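Local structure of flagellar hook-associated protein 2 (Helicobacter pylori, 6IWY) at residues L253-T258 and G312-N317; S57-T62 and M345-E350; E152-L157 and M164-I169; S129-T134 and I230-S235. The protein caps the growing tip of the flagellar filament, promoting flagellin polymerization there and preventing unassembled flagellin subunits from leaking away. All blocks are in the same frame, centred on the assembly; numbering follows the deposited sequence.

Interaction 1: residues L253-T258 and G312-N317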
loop_
_atom_site.group_PDB
_atom_site.type_symbol
_atom_site.label_atom_id
_atom_site.label_comp_id
_atom_site.label_asym_id
_atom_site.label_seq_id
_atom_site.Cartn_x
_atom_site.Cartn_y
_atom_site.Cartn_z
ATOM N N LEU A 253 12.652 3.299 -12.506
ATOM C CA LEU A 253 12.942 2.537 -13.701
ATOM C C LEU A 253 14.180 1.745 -13.432
ATOM O O LEU A 253 15.144 2.243 -12.900
ATOM C CB LEU A 253 13.148 3.455 -14.909
ATOM C CG LEU A 253 13.565 2.800 -16.241
ATOM C CD1 LEU A 253 12.706 1.559 -16.579
ATOM C CD2 LEU A 253 13.532 3.819 -17.423
ATOM N N LYS A 254 14.145 0.485 -13.808
ATOM C CA LYS A 254 15.293 -0.394 -13.651
ATOM C C LYS A 254 15.387 -1.144 -14.945
ATOM O O LYS A 254 14.403 -1.701 -15.353
ATOM C CB LYS A 254 15.065 -1.331 -12.450
ATOM C CG LYS A 254 15.908 -2.627 -12.457
ATOM C CD LYS A 254 16.272 -3.080 -11.045
ATOM C CE LYS A 254 16.182 -4.576 -10.884
ATOM N NZ LYS A 254 14.764 -4.991 -10.874
ATOM N N SER A 255 16.546 -1.141 -15.586
ATOM C CA SER A 255 16.722 -1.902 -16.829
ATOM C C SER A 255 16.293 -3.350 -16.683
ATOM O O SER A 255 16.379 -3.927 -15.595
ATOM C CB SER A 255 18.173 -1.946 -17.255
ATOM O OG SER A 255 18.760 -0.699 -17.040
ATOM N N SER A 256 15.841 -3.932 -17.787
ATOM C CA SER A 256 15.526 -5.371 -17.820
ATOM C C SER A 256 16.765 -6.243 -17.791
ATOM O O SER A 256 16.700 -7.382 -17.401
ATOM C CB SER A 256 14.756 -5.724 -19.078
ATOM O OG SER A 256 13.392 -5.411 -18.909
ATOM N N ARG A 257 17.875 -5.687 -18.245
ATOM C CA ARG A 257 19.087 -6.421 -18.484
ATOM C C ARG A 257 20.253 -5.529 -18.089
ATOM O O ARG A 257 20.133 -4.318 -18.115
ATOM C CB ARG A 257 19.193 -6.711 -19.975
ATOM C CG ARG A 257 18.084 -7.611 -20.569
ATOM C CD ARG A 257 18.105 -9.043 -20.013
ATOM N NE ARG A 257 18.045 -10.034 -21.093
ATOM C CZ ARG A 257 18.915 -11.023 -21.289
ATOM N NH1 ARG A 257 19.945 -11.247 -20.474
ATOM N NH2 ARG A 257 18.740 -11.814 -22.318
ATOM N N THR A 258 21.383 -6.132 -17.744
ATOM C CA THR A 258 22.637 -5.401 -17.543
ATOM C C THR A 258 22.907 -4.658 -18.827
ATOM O O THR A 258 22.419 -5.059 -19.847
ATOM C CB THR A 258 23.783 -6.364 -17.176
ATOM O OG1 THR A 258 23.674 -7.588 -17.927
ATOM C CG2 THR A 258 23.691 -6.715 -15.711
ATOM N N GLY A 312 24.123 -4.985 -10.788
ATOM C CA GLY A 312 24.799 -4.298 -11.902
ATOM C C GLY A 312 23.878 -3.580 -12.883
ATOM O O GLY A 312 24.302 -3.176 -13.968
ATOM N N LYS A 313 22.616 -3.395 -12.515
ATOM C CA LYS A 313 21.640 -2.800 -13.438
ATOM C C LYS A 313 21.455 -1.265 -13.277
ATOM O O LYS A 313 21.532 -0.713 -12.175
ATOM C CB LYS A 313 20.306 -3.549 -13.328
ATOM C CG LYS A 313 20.378 -4.932 -13.969
ATOM C CD LYS A 313 19.066 -5.698 -13.889
ATOM C CE LYS A 313 19.180 -7.011 -14.661
ATOM N NZ LYS A 313 18.040 -7.975 -14.508
ATOM N N LEU A 314 21.242 -0.590 -14.404
ATOM C CA LEU A 314 20.942 0.835 -14.419
ATOM C C LEU A 314 19.602 1.073 -13.745
ATOM O O LEU A 314 18.594 0.478 -14.144
ATOM C CB LEU A 314 20.868 1.328 -15.856
ATOM C CG LEU A 314 20.691 2.817 -16.080
ATOM C CD1 LEU A 314 21.889 3.580 -15.531
ATOM C CD2 LEU A 314 20.505 3.087 -17.605
ATOM N N VAL A 315 19.583 1.916 -12.718
ATOM C CA VAL A 315 18.336 2.374 -12.137
ATOM C C VAL A 315 18.257 3.868 -12.363
ATOM O O VAL A 315 19.155 4.576 -12.009
ATOM C CB VAL A 315 18.257 2.043 -10.653
ATOM C CG1 VAL A 315 16.956 2.551 -10.071
ATOM C CG2 VAL A 315 18.377 0.542 -10.442
ATOM N N ILE A 316 17.203 4.337 -13.013
ATOM C CA ILE A 316 16.998 5.757 -13.239
ATOM C C ILE A 316 15.805 6.247 -12.408
ATOM O O ILE A 316 14.770 5.601 -12.341
ATOM C CB ILE A 316 16.660 6.072 -14.683
ATOM C CG1 ILE A 316 17.602 5.358 -15.662
ATOM C CG2 ILE A 316 16.726 7.541 -14.906
ATOM C CD1 ILE A 316 17.002 5.262 -17.054
ATOM N N ASN A 317 15.975 7.412 -11.802
ATOM C CA ASN A 317 14.911 8.142 -11.146
ATOM C C ASN A 317 14.655 9.525 -11.770
ATOM O O ASN A 317 15.534 10.105 -12.392
ATOM C CB ASN A 317 15.274 8.268 -9.681
ATOM C CG ASN A 317 14.739 7.134 -8.884
ATOM O OD1 ASN A 317 13.511 6.966 -8.825
ATOM N ND2 ASN A 317 15.626 6.329 -8.264
#
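Lys313 lays its extended side chain across the bend of Ser255-Thr258, so that its methylenes overlap backbone atoms and its amine ends at a carbonyl. CD lies 3.6 Å from Ser255 O and CE 3.9 Å from Arg257 CA. At the tip, NZ donates a 3.2 Å hydrogen bond to Ser256 O, approaching from above the carbonyl plane, 59° out of it. The first torsion (chi1 -73°) sets CG anti to the carbonyl carbon, where it meets Thr258 CG2 at 4.1 Å; the two side chains cross at about a right angle. Lys254 and Arg257 lie near enough that their like charges may be felt at this amine, and the Ser256 carbonyl may offset some of that.

Further along, Leu314 O is gripped by two donors of one residue. Ser255 N reaches it at 3.0 Å in a nearly straight bond (168° at the hydrogen), and Ser255 OG adds a second bond of 3.1 Å. An antiparallel pairing of Leu253 with Ile316 follows, in which Ile316 N donates to Leu253 O at 2.9 Å and the return bond from Leu253 N is weak. The two side chains lie side by side, pointing the same way, with Leu253 CD2 3.8 Å from Ile316 CD1.

The sequence range of the flagellin hook IN motif includes Gly312-Asn317. Strand 314-318 is the middle member of a small antiparallel sheet between 253-254 and 304-308: Val315 packs on Phe307 of the latter, whereas Leu253 and Ile316 both touch Leu323 of strand 322-327.

Interaction 2: residues S57-T62 and M345-E350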
loop_
_atom_site.group_PDB
_atom_site.type_symbol
_atom_site.label_atom_id
_atom_site.label_comp_id
_atom_site.label_asym_id
_atom_site.label_seq_id
_atom_site.Cartn_x
_atom_site.Cartn_y
_atom_site.Cartn_z
ATOM N N SER A 57 -4.099 1.697 -19.096
ATOM C CA SER A 57 -3.059 2.728 -18.957
ATOM C C SER A 57 -2.215 2.837 -20.213
ATOM O O SER A 57 -1.830 1.828 -20.773
ATOM C CB SER A 57 -2.122 2.388 -17.800
ATOM O OG SER A 57 -0.928 3.152 -17.896
ATOM N N GLN A 58 -1.916 4.068 -20.622
ATOM C CA GLN A 58 -1.061 4.339 -21.768
ATOM C C GLN A 58 0.386 4.529 -21.369
ATOM O O GLN A 58 1.198 4.947 -22.195
ATOM C CB GLN A 58 -1.521 5.607 -22.464
ATOM C CG GLN A 58 -3.001 5.619 -22.732
ATOM C CD GLN A 58 -3.394 6.500 -23.900
ATOM O OE1 GLN A 58 -4.332 7.288 -23.780
ATOM N NE2 GLN A 58 -2.703 6.362 -25.041
ATOM N N VAL A 59 0.715 4.242 -20.113
ATOM C CA VAL A 59 2.071 4.453 -19.612
ATOM C C VAL A 59 2.467 3.233 -18.790
ATOM O O VAL A 59 1.596 2.556 -18.254
ATOM C CB VAL A 59 2.165 5.755 -18.738
ATOM C CG1 VAL A 59 1.703 6.979 -19.521
ATOM C CG2 VAL A 59 1.367 5.626 -17.450
ATOM N N ASP A 60 3.759 2.933 -18.709
ATOM C CA ASP A 60 4.240 1.925 -17.766
ATOM C C ASP A 60 4.191 2.483 -16.347
ATOM O O ASP A 60 4.507 3.671 -16.097
ATOM C CB ASP A 60 5.689 1.524 -18.019
ATOM C CG ASP A 60 5.897 0.817 -19.338
ATOM O OD1 ASP A 60 4.921 0.479 -20.038
ATOM O OD2 ASP A 60 7.087 0.591 -19.672
ATOM N N THR A 61 3.837 1.610 -15.411
ATOM C CA THR A 61 3.745 2.008 -14.032
ATOM C C THR A 61 3.600 0.779 -13.152
ATOM O O THR A 61 3.598 -0.331 -13.653
ATOM C CB THR A 61 2.591 3.026 -13.815
ATOM O OG1 THR A 61 2.807 3.726 -12.587
ATOM C CG2 THR A 61 1.242 2.344 -13.777
ATOM N N THR A 62 3.501 1.002 -11.843
ATOM C CA THR A 62 3.557 -0.054 -10.843
ATOM C C THR A 62 2.400 0.128 -9.918
ATOM O O THR A 62 2.227 1.213 -9.403
ATOM C CB THR A 62 4.802 0.101 -9.944
ATOM O OG1 THR A 62 5.985 0.223 -10.751
ATOM C CG2 THR A 62 4.957 -1.124 -9.005
ATOM N N MET A 345 6.775 5.884 -22.054
ATOM C CA MET A 345 6.660 6.690 -20.850
ATOM C C MET A 345 6.527 5.747 -19.676
ATOM O O MET A 345 5.762 4.810 -19.749
ATOM C CB MET A 345 5.410 7.582 -20.907
ATOM C CG MET A 345 5.277 8.437 -22.164
ATOM S SD MET A 345 3.907 9.633 -22.117
ATOM C CE MET A 345 2.588 8.774 -23.008
ATOM N N VAL A 346 7.263 5.981 -18.592
ATOM C CA VAL A 346 7.044 5.195 -17.369
ATOM C C VAL A 346 6.766 6.162 -16.288
ATOM O O VAL A 346 7.333 7.236 -16.283
ATOM C CB VAL A 346 8.242 4.342 -16.943
ATOM C CG1 VAL A 346 9.444 5.193 -16.759
ATOM C CG2 VAL A 346 7.937 3.618 -15.657
ATOM N N GLN A 347 5.885 5.767 -15.378
ATOM C CA GLN A 347 5.500 6.593 -14.252
ATOM C C GLN A 347 5.607 5.851 -12.938
ATOM O O GLN A 347 5.223 4.695 -12.811
ATOM C CB GLN A 347 4.058 7.071 -14.426
ATOM C CG GLN A 347 3.963 8.272 -15.287
ATOM C CD GLN A 347 2.554 8.697 -15.566
ATOM O OE1 GLN A 347 1.661 8.592 -14.718
ATOM N NE2 GLN A 347 2.333 9.186 -16.778
ATOM N N SER A 348 6.086 6.553 -11.929
ATOM C CA SER A 348 5.987 6.064 -10.567
ATOM C C SER A 348 4.528 5.806 -10.225
ATOM O O SER A 348 3.630 6.485 -10.732
ATOM C CB SER A 348 6.504 7.101 -9.601
ATOM O OG SER A 348 5.483 7.409 -8.676
ATOM N N TYR A 349 4.297 4.844 -9.342
ATOM C CA TYR A 349 2.990 4.657 -8.722
ATOM C C TYR A 349 2.478 5.982 -8.200
ATOM O O TYR A 349 1.326 6.366 -8.462
ATOM C CB TYR A 349 3.042 3.691 -7.557
ATOM C CG TYR A 349 1.808 3.740 -6.688
ATOM C CD1 TYR A 349 0.680 2.985 -7.003
ATOM C CD2 TYR A 349 1.737 4.578 -5.575
ATOM C CE1 TYR A 349 -0.456 3.014 -6.230
ATOM C CE2 TYR A 349 0.601 4.612 -4.779
ATOM C CZ TYR A 349 -0.496 3.817 -5.120
ATOM O OH TYR A 349 -1.639 3.833 -4.356
ATOM N N GLU A 350 3.336 6.662 -7.451
ATOM C CA GLU A 350 3.011 7.955 -6.866
ATOM C C GLU A 350 2.607 8.913 -7.963
ATOM O O GLU A 350 1.591 9.544 -7.872
ATOM C CB GLU A 350 4.229 8.500 -6.072
ATOM C CG GLU A 350 4.075 9.853 -5.419
ATOM C CD GLU A 350 5.239 10.194 -4.499
ATOM O OE1 GLU A 350 6.364 9.637 -4.706
ATOM O OE2 GLU A 350 5.025 11.032 -3.575
#
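Asp60 bridges its backbone to that of Val346 where Gln58-Thr62 and Met345-Tyr349 run in broadly the same direction, 40° apart, and Asp60 is hydrogen-bonded through both its N and its O. The N donates to Met345 O at 2.9 Å, and the O accepts from Gln347 N at 2.6 Å. The pairing amounts to a single bridge, and side chains continue the contact beyond it.

Val59 points toward the partner segment: CG1 meets both Met345 CB, at 4.0 Å, and Gln347 NE2, at 3.6 Å, and CG2 also touches the amide end of the glutamine. Asp60 CB rests 3.9 Å from Val346 CG2, while its carboxylate oxygen OD1 is bonded to Ala78 N.

Thr61 contributes the polar side-chain link. With OG1 anti to the backbone N (chi1 -161°), the hydroxyl donates to Gln347 O at 2.6 Å from well above the carbonyl plane, 48° out of it. Ser352 OG also bonds Thr61 OG1, tying this threonine into the first turn of the following helix. At the far end Thr62 O lies in the plane of the Tyr349 ring, at its edge, and 3.2 Å from Tyr349 CB; the phenol OH goes on to Arg225 O.

Ser348 is the N-cap of helix 349-356, its OG bonded to Ala351 N. The contact thus joins the segment leading into strand 61-67 to the junction between that helix and strand 344-347, which pairs in its own sheet with strand 322-327, while Thr61 also touches Leu356 of the helix.

Interaction 3: residues E152-L157 and M164-I169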
loop_
_atom_site.group_PDB
_atom_site.type_symbol
_atom_site.label_atom_id
_atom_site.label_comp_id
_atom_site.label_asym_id
_atom_site.label_seq_id
_atom_site.Cartn_x
_atom_site.Cartn_y
_atom_site.Cartn_z
ATOM N N GLU A 152 9.702 14.828 20.358
ATOM C CA GLU A 152 10.179 13.493 20.724
ATOM C C GLU A 152 9.620 12.430 19.752
ATOM O O GLU A 152 10.218 11.415 19.564
ATOM C CB GLU A 152 9.830 13.203 22.181
ATOM C CG GLU A 152 10.566 14.131 23.105
ATOM C CD GLU A 152 10.404 13.819 24.589
ATOM O OE1 GLU A 152 9.265 13.600 25.052
ATOM O OE2 GLU A 152 11.435 13.830 25.299
ATOM N N VAL A 153 8.473 12.700 19.146
ATOM C CA VAL A 153 7.920 11.901 18.079
ATOM C C VAL A 153 7.252 12.851 17.111
ATOM O O VAL A 153 6.473 13.688 17.534
ATOM C CB VAL A 153 6.857 10.891 18.590
ATOM C CG1 VAL A 153 5.945 10.379 17.420
ATOM C CG2 VAL A 153 7.530 9.700 19.295
ATOM N N SER A 154 7.547 12.719 15.817
ATOM C CA SER A 154 6.797 13.443 14.781
ATOM C C SER A 154 6.615 12.582 13.544
ATOM O O SER A 154 7.441 11.739 13.247
ATOM C CB SER A 154 7.481 14.740 14.391
ATOM O OG SER A 154 8.536 14.499 13.500
ATOM N N LEU A 155 5.499 12.815 12.864
ATOM C CA LEU A 155 5.105 12.100 11.660
ATOM C C LEU A 155 5.458 12.967 10.463
ATOM O O LEU A 155 4.954 14.105 10.348
ATOM C CB LEU A 155 3.584 11.910 11.636
ATOM C CG LEU A 155 3.010 10.620 12.161
ATOM C CD1 LEU A 155 1.536 10.763 12.261
ATOM C CD2 LEU A 155 3.393 9.522 11.159
ATOM N N ASN A 156 6.279 12.429 9.567
ATOM C CA ASN A 156 6.598 13.087 8.312
ATOM C C ASN A 156 5.850 12.435 7.166
ATOM O O ASN A 156 6.120 11.281 6.818
ATOM C CB ASN A 156 8.069 12.998 8.032
ATOM C CG ASN A 156 8.677 14.321 7.848
ATOM O OD1 ASN A 156 9.006 15.002 8.846
ATOM N ND2 ASN A 156 8.839 14.740 6.596
ATOM N N LEU A 157 4.904 13.189 6.596
ATOM C CA LEU A 157 4.046 12.738 5.525
ATOM C C LEU A 157 4.057 13.773 4.434
ATOM O O LEU A 157 4.398 14.945 4.689
ATOM C CB LEU A 157 2.625 12.601 6.028
ATOM C CG LEU A 157 2.382 11.483 7.032
ATOM C CD1 LEU A 157 1.289 11.877 8.045
ATOM C CD2 LEU A 157 1.970 10.273 6.270
ATOM N N MET A 164 6.822 17.323 1.712
ATOM C CA MET A 164 6.868 16.670 3.030
ATOM C C MET A 164 6.739 17.729 4.149
ATOM O O MET A 164 7.309 18.824 4.078
ATOM C CB MET A 164 8.146 15.832 3.232
ATOM C CG MET A 164 8.347 14.637 2.294
ATOM S SD MET A 164 7.105 13.310 2.393
ATOM C CE MET A 164 7.328 12.707 4.074
ATOM N N HIS A 165 5.960 17.393 5.168
ATOM C CA HIS A 165 5.784 18.245 6.379
ATOM C C HIS A 165 5.789 17.393 7.629
ATOM O O HIS A 165 5.460 16.233 7.592
ATOM C CB HIS A 165 4.461 18.992 6.346
ATOM C CG HIS A 165 4.348 19.945 5.207
ATOM N ND1 HIS A 165 4.815 21.239 5.275
ATOM C CD2 HIS A 165 3.843 19.785 3.964
ATOM C CE1 HIS A 165 4.604 21.836 4.118
ATOM N NE2 HIS A 165 4.008 20.978 3.305
ATOM N N GLU A 166 6.114 18.019 8.738
ATOM C CA GLU A 166 6.334 17.351 9.996
ATOM C C GLU A 166 5.141 17.661 10.905
ATOM O O GLU A 166 4.762 18.807 11.069
ATOM C CB GLU A 166 7.638 17.875 10.585
ATOM C CG GLU A 166 8.461 16.807 11.289
ATOM C CD GLU A 166 9.958 17.159 11.495
ATOM O OE1 GLU A 166 10.467 18.163 10.907
ATOM O OE2 GLU A 166 10.619 16.403 12.270
ATOM N N VAL A 167 4.504 16.636 11.439
ATOM C CA VAL A 167 3.389 16.823 12.363
ATOM C C VAL A 167 3.844 16.337 13.735
ATOM O O VAL A 167 4.040 15.130 13.940
ATOM C CB VAL A 167 2.190 15.985 11.932
ATOM C CG1 VAL A 167 1.046 16.180 12.904
ATOM C CG2 VAL A 167 1.792 16.312 10.475
ATOM N N PRO A 168 4.060 17.264 14.672
ATOM C CA PRO A 168 4.454 16.858 16.014
ATOM C C PRO A 168 3.399 15.982 16.594
ATOM O O PRO A 168 2.267 16.211 16.309
ATOM C CB PRO A 168 4.492 18.187 16.775
ATOM C CG PRO A 168 4.769 19.225 15.746
ATOM C CD PRO A 168 4.139 18.723 14.480
ATOM N N ILE A 169 3.744 14.967 17.364
ATOM C CA ILE A 169 2.733 14.205 18.088
ATOM C C ILE A 169 2.974 14.319 19.586
ATOM O O ILE A 169 3.967 13.809 20.095
ATOM C CB ILE A 169 2.689 12.714 17.647
ATOM C CG1 ILE A 169 1.835 12.559 16.364
ATOM C CG2 ILE A 169 2.070 11.820 18.741
ATOM C CD1 ILE A 169 2.544 12.863 15.044
#
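Leu155 and Val167 form a hydrogen-bonded pair at the heart of a beta hairpin made by strands 154-158 and 164-173. Their reciprocal backbone bonds are joined by a second pair at Leu157 and His165, and by Ile169 N donating to Val153 O at 3.0 Å, just past the regular pairing.

On the face bearing Leu155 and Val167 the contact is apolar. Leu155 CD1 meets Ile169 CD1 at 3.6 Å as the two side chains cross obliquely, and Val153 CG1 lies 4.0 Å from Ile169 CB.

The other face is more polar. Asn156 OD1 touches the aliphatic part of Glu166 at CG, 3.1 Å away, with the amide and carboxylate planes turned 61° apart. Beside them Met164 curls back, bent at chi2 and again at chi3 (-64°), which places CE 3.3 Å from Asn156 O.

Outside this shell, helix 179-196 covers the apolar face: Val167 packs on Ala193 and Leu194, and Ile169 on Met190. In the turn that joins the strands, Asp161 OD2 is hydrogen-bonded to His165 NE2. Strand 230-233 flanks the hairpin on the side of 154-158. Glu166, to which Lys233 of that strand adds a long, weak ion pair, is positioned by Ser154, whose OG donates at 3.1 Å to the anti lone pair of Glu166 OE2, the one pointing away from its other oxygen.

Interaction 4: residues S129-T134 and I230-S235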
loop_
_atom_site.group_PDB
_atom_site.type_symbol
_atom_site.label_atom_id
_atom_site.label_comp_id
_atom_site.label_asym_id
_atom_site.label_seq_id
_atom_site.Cartn_x
_atom_site.Cartn_y
_atom_site.Cartn_z
ATOM N N SER A 129 1.868 3.384 0.415
ATOM C CA SER A 129 2.851 3.210 1.441
ATOM C C SER A 129 2.290 3.074 2.860
ATOM O O SER A 129 1.182 3.489 3.176
ATOM C CB SER A 129 3.759 4.425 1.404
ATOM O OG SER A 129 3.010 5.591 1.148
ATOM N N HIS A 130 3.092 2.504 3.743
ATOM C CA HIS A 130 2.638 2.241 5.093
ATOM C C HIS A 130 3.835 2.066 6.041
ATOM O O HIS A 130 4.878 1.632 5.608
ATOM C CB HIS A 130 1.802 0.980 5.098
ATOM C CG HIS A 130 2.600 -0.250 4.820
ATOM N ND1 HIS A 130 3.298 -0.925 5.808
ATOM C CD2 HIS A 130 2.851 -0.905 3.661
ATOM C CE1 HIS A 130 3.907 -1.967 5.268
ATOM N NE2 HIS A 130 3.655 -1.974 3.967
ATOM N N LEU A 131 3.654 2.429 7.311
ATOM C CA LEU A 131 4.568 2.055 8.369
ATOM C C LEU A 131 3.778 1.341 9.449
ATOM O O LEU A 131 2.665 1.722 9.755
ATOM C CB LEU A 131 5.247 3.270 8.988
ATOM C CG LEU A 131 6.570 3.766 8.440
ATOM C CD1 LEU A 131 7.070 4.916 9.333
ATOM C CD2 LEU A 131 7.609 2.645 8.356
ATOM N N GLN A 132 4.390 0.342 10.066
ATOM C CA GLN A 132 3.695 -0.541 10.994
ATOM C C GLN A 132 4.433 -0.645 12.316
ATOM O O GLN A 132 5.652 -0.798 12.342
ATOM C CB GLN A 132 3.572 -1.948 10.408
ATOM C CG GLN A 132 2.449 -2.721 11.032
ATOM C CD GLN A 132 2.550 -4.199 10.754
ATOM O OE1 GLN A 132 1.924 -4.702 9.805
ATOM N NE2 GLN A 132 3.362 -4.912 11.561
ATOM N N SER A 133 3.669 -0.616 13.400
ATOM C CA SER A 133 4.214 -0.661 14.722
ATOM C C SER A 133 3.734 -1.882 15.441
ATOM O O SER A 133 2.706 -2.461 15.079
ATOM C CB SER A 133 3.764 0.546 15.521
ATOM O OG SER A 133 2.536 0.290 16.166
ATOM N N THR A 134 4.479 -2.228 16.494
ATOM C CA THR A 134 4.185 -3.329 17.399
ATOM C C THR A 134 4.531 -2.874 18.826
ATOM O O THR A 134 5.708 -2.849 19.196
ATOM C CB THR A 134 5.015 -4.549 16.973
ATOM O OG1 THR A 134 4.774 -4.784 15.575
ATOM C CG2 THR A 134 4.689 -5.840 17.798
ATOM N N ILE A 230 6.606 8.128 4.141
ATOM C CA ILE A 230 6.198 8.228 5.533
ATOM C C ILE A 230 7.436 8.012 6.443
ATOM O O ILE A 230 8.225 7.080 6.203
ATOM C CB ILE A 230 5.177 7.149 5.909
ATOM C CG1 ILE A 230 3.939 7.209 5.021
ATOM C CG2 ILE A 230 4.731 7.308 7.397
ATOM C CD1 ILE A 230 3.039 5.972 5.242
ATOM N N GLU A 231 7.588 8.873 7.459
ATOM C CA GLU A 231 8.634 8.762 8.474
ATOM C C GLU A 231 8.084 9.036 9.859
ATOM O O GLU A 231 7.282 9.939 10.044
ATOM C CB GLU A 231 9.760 9.754 8.237
ATOM C CG GLU A 231 10.318 9.743 6.828
ATOM C CD GLU A 231 11.516 10.715 6.610
ATOM O OE1 GLU A 231 12.154 10.625 5.515
ATOM O OE2 GLU A 231 11.798 11.569 7.507
ATOM N N VAL A 232 8.530 8.248 10.829
ATOM C CA VAL A 232 8.251 8.494 12.223
ATOM C C VAL A 232 9.585 8.844 12.833
ATOM O O VAL A 232 10.461 8.008 12.939
ATOM C CB VAL A 232 7.684 7.249 12.895
ATOM C CG1 VAL A 232 7.384 7.497 14.399
ATOM C CG2 VAL A 232 6.457 6.774 12.126
ATOM N N LYS A 233 9.737 10.100 13.208
ATOM C CA LYS A 233 11.001 10.633 13.672
ATOM C C LYS A 233 10.915 11.076 15.117
ATOM O O LYS A 233 9.848 11.296 15.649
ATOM C CB LYS A 233 11.378 11.839 12.813
ATOM C CG LYS A 233 11.993 11.462 11.482
ATOM C CD LYS A 233 11.628 12.453 10.364
ATOM C CE LYS A 233 11.873 13.948 10.719
ATOM N NZ LYS A 233 13.330 14.271 10.943
ATOM N N GLY A 234 12.073 11.225 15.734
ATOM C CA GLY A 234 12.138 11.661 17.093
ATOM C C GLY A 234 12.881 10.707 18.007
ATOM O O GLY A 234 13.002 9.512 17.738
ATOM N N SER A 235 13.363 11.273 19.104
ATOM C CA SER A 235 14.073 10.543 20.122
ATOM C C SER A 235 13.232 9.427 20.695
ATOM O O SER A 235 13.787 8.419 21.136
ATOM C CB SER A 235 14.562 11.483 21.241
ATOM O OG SER A 235 13.497 12.105 21.925
#
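Strands Ser129-Gln132 and Ile230-Lys233 run with their directions only 27° apart, yet their axes come no closer than 7.4 Å, too far for backbone pairing. The nearest alpha carbons are those of His130 and Ile230, 7.0 Å apart, and contact is made by side chains reaching across, in part onto the opposing backbone.

Leu131 and Ile230 both point toward the opposing segment and slide past each other in opposite directions. The leucine leads with CD1, which reaches Val232 CG2 at 3.4 Å and lies 3.9 Å from Ile230 CG2, so one methyl is set against two branched side chains. Ile230 sends its longer branch the other way: chi2 of 170° holds CD1 anti to CA, bringing it 3.7 Å from Ser129 O and 3.8 Å from His130 CA.

Each strand lies at the edge of its own antiparallel sheet, 129-132 beside 219-224 and 230-233 beside 154-158, so the contact is a side-chain interface between two sheets. Val232 extends it by also touching Ile222 of strand 219-224, and Ile230 packs on Leu157 of strand 154-158.

The polar atoms bordering this apolar patch have partners of their own. Ser129 OG, 4.1 Å from Ile230 CD1, bonds Gly228 O, and Ser129 O accepts from Asn223 ND2. Turned away from the patch, His130 meets the ring of Tyr66 and bonds Asp71 OD2 through NE2.

Overall arrangement
Interactions 3 and 4 are neighbours, their centres 10 Å apart: strands 154-158 and 230-233 are adjacent in one sheet, where Ser154 N and Asn156 N probably bond to Lys233 O and Glu231 O. Interaction 4 then connects that sheet to a second one. Interactions 1 and 2 lie in another part of the chain, with centres 16 Å apart, both touching strand 322-327, interaction 2 as its sheet neighbour and interaction 1 through side chains; the centres of interactions 1 and 3 are about 33 Å apart. Along the chain, interaction 2 encloses the others: interaction 3 is nested within interaction 4, and interaction 1 follows. The cap protein fragment is thus a set of small antiparallel sheets, with 57-62 and 345-350 joining distant parts of the sequence.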